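Local coordinates for protein aromatic amino acid aminotransferase I (PDB 6HNU) that probably transfers the amino group of aromatic amino acids to 2-oxoglutarate, using pyridoxal 5'-phosphate as cofactor, at residues B[304-309]-B[338-343]. Numbering follows the deposited sequence. Where two conformers were deposited one is given.
Sequences PGLRLG and ALANAL. With PLP (pyridoxal-5'-phosphate), chain I.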
ATOM      1  N   PRO B 304      -2.578  -9.421  10.974  1.00 18.68           N
ATOM      2  CA  PRO B 304      -2.990  -8.619   9.819  1.00 19.64           C
ATOM      3  C   PRO B 304      -2.280  -7.260   9.695  1.00 20.96           C
ATOM      4  O   PRO B 304      -2.042  -6.797   8.567  1.00 18.15           O
ATOM      5  CB  PRO B 304      -4.498  -8.413  10.052  1.00 20.06           C
ATOM      6  CG  PRO B 304      -4.923  -9.551  10.956  1.00 19.68           C
ATOM      7  CD  PRO B 304      -3.719  -9.836  11.823  1.00 19.33           C
ATOM      8  N   GLY B 305      -1.956  -6.631  10.830  1.00 18.92           N
ATOM      9  CA  GLY B 305      -1.403  -5.261  10.871  1.00 20.61           C
ATOM     10  C   GLY B 305       0.022  -5.182  10.342  1.00 19.85           C
ATOM     11  O   GLY B 305       0.522  -4.069  10.212  1.00 20.02           O
ATOM     12  N   LEU B 306       0.707  -6.304  10.110  1.00 18.45           N
ATOM     13  CA  LEU B 306       2.031  -6.276   9.437  0.50 17.47           C
ATOM     14  C   LEU B 306       1.876  -5.582   8.080  1.00 16.61           C
ATOM     15  O   LEU B 306       2.817  -4.862   7.675  1.00 18.11           O
ATOM     16  CB  LEU B 306       2.588  -7.694   9.260  0.50 17.25           C
ATOM     17  CG  LEU B 306       3.501  -8.187  10.384  0.50 18.11           C
ATOM     18  CD1 LEU B 306       3.546  -9.706  10.421  0.50 16.91           C
ATOM     19  CD2 LEU B 306       4.912  -7.619  10.261  0.50 16.73           C
ATOM     20  N   ARG B 307       0.777  -5.846   7.384  1.00 15.57           N
ATOM     21  CA  ARG B 307       0.620  -5.275   6.019  1.00 15.72           C
ATOM     22  C   ARG B 307       1.881  -5.677   5.236  1.00 15.72           C
ATOM     23  O   ARG B 307       2.554  -4.838   4.706  1.00 16.03           O
ATOM     24  CB  ARG B 307       0.417  -3.763   6.064  1.00 16.98           C
ATOM     25  CG  ARG B 307      -0.953  -3.308   6.546  1.00 18.59           C
ATOM     26  CD  ARG B 307      -2.090  -3.861   5.713  1.00 21.11           C
ATOM     27  NE  ARG B 307      -2.564  -5.118   6.244  1.00 22.45           N
ATOM     28  CZ  ARG B 307      -3.155  -6.077   5.566  1.00 24.88           C
ATOM     29  NH1 ARG B 307      -3.534  -7.163   6.198  1.00 25.23           N
ATOM     30  NH2 ARG B 307      -3.336  -5.976   4.260  1.00 24.59           N
ATOM     31  N   LEU B 308       2.140  -6.975   5.197  1.00 15.04           N
ATOM     32  CA  LEU B 308       3.348  -7.536   4.580  1.00 15.32           C
ATOM     33  C   LEU B 308       3.005  -8.909   4.029  1.00 15.77           C
ATOM     34  O   LEU B 308       2.482  -9.780   4.758  1.00 14.77           O
ATOM     35  CB  LEU B 308       4.463  -7.654   5.616  1.00 16.04           C
ATOM     36  CG  LEU B 308       5.831  -8.089   5.099  1.00 15.49           C
ATOM     37  CD1 LEU B 308       6.390  -7.136   4.044  1.00 15.72           C
ATOM     38  CD2 LEU B 308       6.817  -8.179   6.267  1.00 16.42           C
ATOM     39  N   GLY B 309       3.322  -9.091   2.772  1.00 14.62           N
ATOM     40  CA  GLY B 309       3.229 -10.403   2.174  1.00 15.00           C
ATOM     41  C   GLY B 309       4.238 -10.464   1.056  1.00 15.69           C
ATOM     42  O   GLY B 309       5.194  -9.602   0.999  1.00 16.18           O
ATOM     43  N   ALA B 338      11.404  -4.775   8.757  1.00 18.87           N
ATOM     44  CA  ALA B 338      12.558  -4.900   9.678  1.00 19.94           C
ATOM     45  C   ALA B 338      12.161  -5.771  10.879  1.00 19.35           C
ATOM     46  O   ALA B 338      12.963  -6.672  11.252  1.00 19.31           O
ATOM     47  CB  ALA B 338      13.043  -3.543  10.112  1.00 20.10           C
ATOM     48  N   LEU B 339      10.955  -5.570  11.429  1.00 18.61           N
ATOM     49  CA  LEU B 339      10.504  -6.362  12.596  1.00 17.48           C
ATOM     50  C   LEU B 339      10.209  -7.784  12.141  1.00 18.31           C
ATOM     51  O   LEU B 339      10.552  -8.675  12.878  1.00 17.94           O
ATOM     52  CB  LEU B 339       9.296  -5.712  13.263  1.00 20.03           C
ATOM     53  CG  LEU B 339       9.593  -4.495  14.147  1.00 21.07           C
ATOM     54  CD1 LEU B 339       8.289  -3.842  14.619  1.00 21.03           C
ATOM     55  CD2 LEU B 339      10.455  -4.892  15.346  1.00 21.66           C
ATOM     56  N   ALA B 340       9.624  -8.022  10.953  1.00 17.66           N
ATOM     57  CA  ALA B 340       9.320  -9.395  10.459  1.00 16.47           C
ATOM     58  C   ALA B 340      10.638 -10.139  10.232  1.00 16.09           C
ATOM     59  O   ALA B 340      10.804 -11.283  10.651  1.00 15.19           O
ATOM     60  CB  ALA B 340       8.473  -9.343   9.189  1.00 18.16           C
ATOM     61  N   ASN B 341      11.567  -9.498   9.567  1.00 15.77           N
ATOM     62  CA  ASN B 341      12.925 -10.058   9.360  1.00 15.76           C
ATOM     63  C   ASN B 341      13.572 -10.435  10.718  1.00 15.98           C
ATOM     64  O   ASN B 341      14.171 -11.524  10.800  1.00 16.45           O
ATOM     65  CB  ASN B 341      13.775  -9.092   8.572  1.00 16.82           C
ATOM     66  CG  ASN B 341      15.152  -9.650   8.298  1.00 17.07           C
ATOM     67  OD1 ASN B 341      15.319 -10.566   7.496  1.00 20.07           O
ATOM     68  ND2 ASN B 341      16.131  -9.112   8.987  1.00 19.15           N
ATOM     69  N   ALA B 342      13.478  -9.570  11.717  1.00 17.44           N
ATOM     70  CA  ALA B 342      14.079  -9.784  13.064  1.00 17.33           C
ATOM     71  C   ALA B 342      13.410 -10.988  13.734  1.00 17.69           C
ATOM     72  O   ALA B 342      14.124 -11.891  14.168  1.00 19.79           O
ATOM     73  CB  ALA B 342      13.981  -8.536  13.870  1.00 18.07           C
ATOM     74  N   LEU B 343      12.072 -11.061  13.700  1.00 18.75           N
ATOM     75  CA  LEU B 343      11.320 -12.178  14.301  1.00 18.30           C
ATOM     76  C   LEU B 343      11.681 -13.473  13.574  1.00 18.83           C
ATOM     77  O   LEU B 343      12.022 -14.439  14.264  1.00 19.31           O
ATOM     78  CB  LEU B 343       9.820 -11.857  14.293  1.00 18.89           C
ATOM     79  CG  LEU B 343       8.917 -12.991  14.764  1.00 17.72           C
ATOM     80  CD1 LEU B 343       7.639 -12.427  15.392  1.00 16.73           C
ATOM     81  CD2 LEU B 343       8.595 -13.921  13.610  1.00 17.94           C
TER
HETATM   82  N1  PLP I 502      -7.552 -12.968   0.199  1.00 25.81           N
HETATM   83  C2  PLP I 502      -8.539 -13.702   0.718  1.00 23.33           C
HETATM   84  C2A PLP I 502      -9.193 -14.728  -0.138  1.00 26.54           C
HETATM   85  C3  PLP I 502      -8.964 -13.518   2.032  1.00 24.00           C
HETATM   86  O3  PLP I 502     -10.026 -14.256   2.479  1.00 21.64           O
HETATM   87  C4  PLP I 502      -8.344 -12.522   2.815  1.00 25.89           C
HETATM   88  C4A PLP I 502      -8.794 -12.291   4.185  1.00 29.74           C
HETATM   89  C5  PLP I 502      -7.284 -11.788   2.266  1.00 23.78           C
HETATM   90  C6  PLP I 502      -6.948 -12.028   0.958  1.00 25.06           C
HETATM   91  C5A PLP I 502      -6.626 -10.659   3.020  1.00 24.67           C
HETATM   92  O4P PLP I 502      -5.177 -10.747   2.926  1.00 21.78           O
HETATM   93  P   PLP I 502      -4.206  -9.676   3.476  1.00 20.55           P
HETATM   94  O1P PLP I 502      -2.875 -10.355   3.244  1.00 19.56           O
HETATM   95  O2P PLP I 502      -4.569  -9.470   4.974  1.00 18.46           O
HETATM   96  O3P PLP I 502      -4.406  -8.402   2.660  1.00 19.83           O
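With CG of Leu308 anti to its own backbone N (chi1 -174°) and chi2 near 59°, the CD2 branch is carried to the helix and meets the methyl of Ala340, CD2 to CB 3.6 Å. Leu306, two residues earlier, brings its CD2 toward the same methyl, 4.1 Å from Ala340 CB; it was modelled in two conformers, which makes this looser contact less certain. Ala340 CB rests against the two branch ends, which meet it from the same side, an entirely apolar meeting that buries just 97 Å² in all. Ser336, one turn earlier on helix 334-377, adds a polar tie through its OG to the Leu306 carbonyl. Residues 304-309 end the loop between strands 292-297 and 309-314 and run into the latter, in the large mixed sheet of the aspartate-aminotransferase-like fold; between the two leucines Arg307 faces the opposite way, into the cofactor phosphate cup. Bends at chi2 and chi3 fold its chain back, and NE and NH1 grip one atom side-on: Pro304 O lies 2.9 Å from Arg307 NE, and the backbone N of Arg307 donates to the same oxygen. Held there, the guanidinium presents NH1 to PLP O2P at 2.8 Å, nearly straight at 168°, while NH2 reaches PLP O3P at 3.1 Å. Ser297, Ser299 and Thr142 bind PLP too, as does Tyr105 of the second subunit.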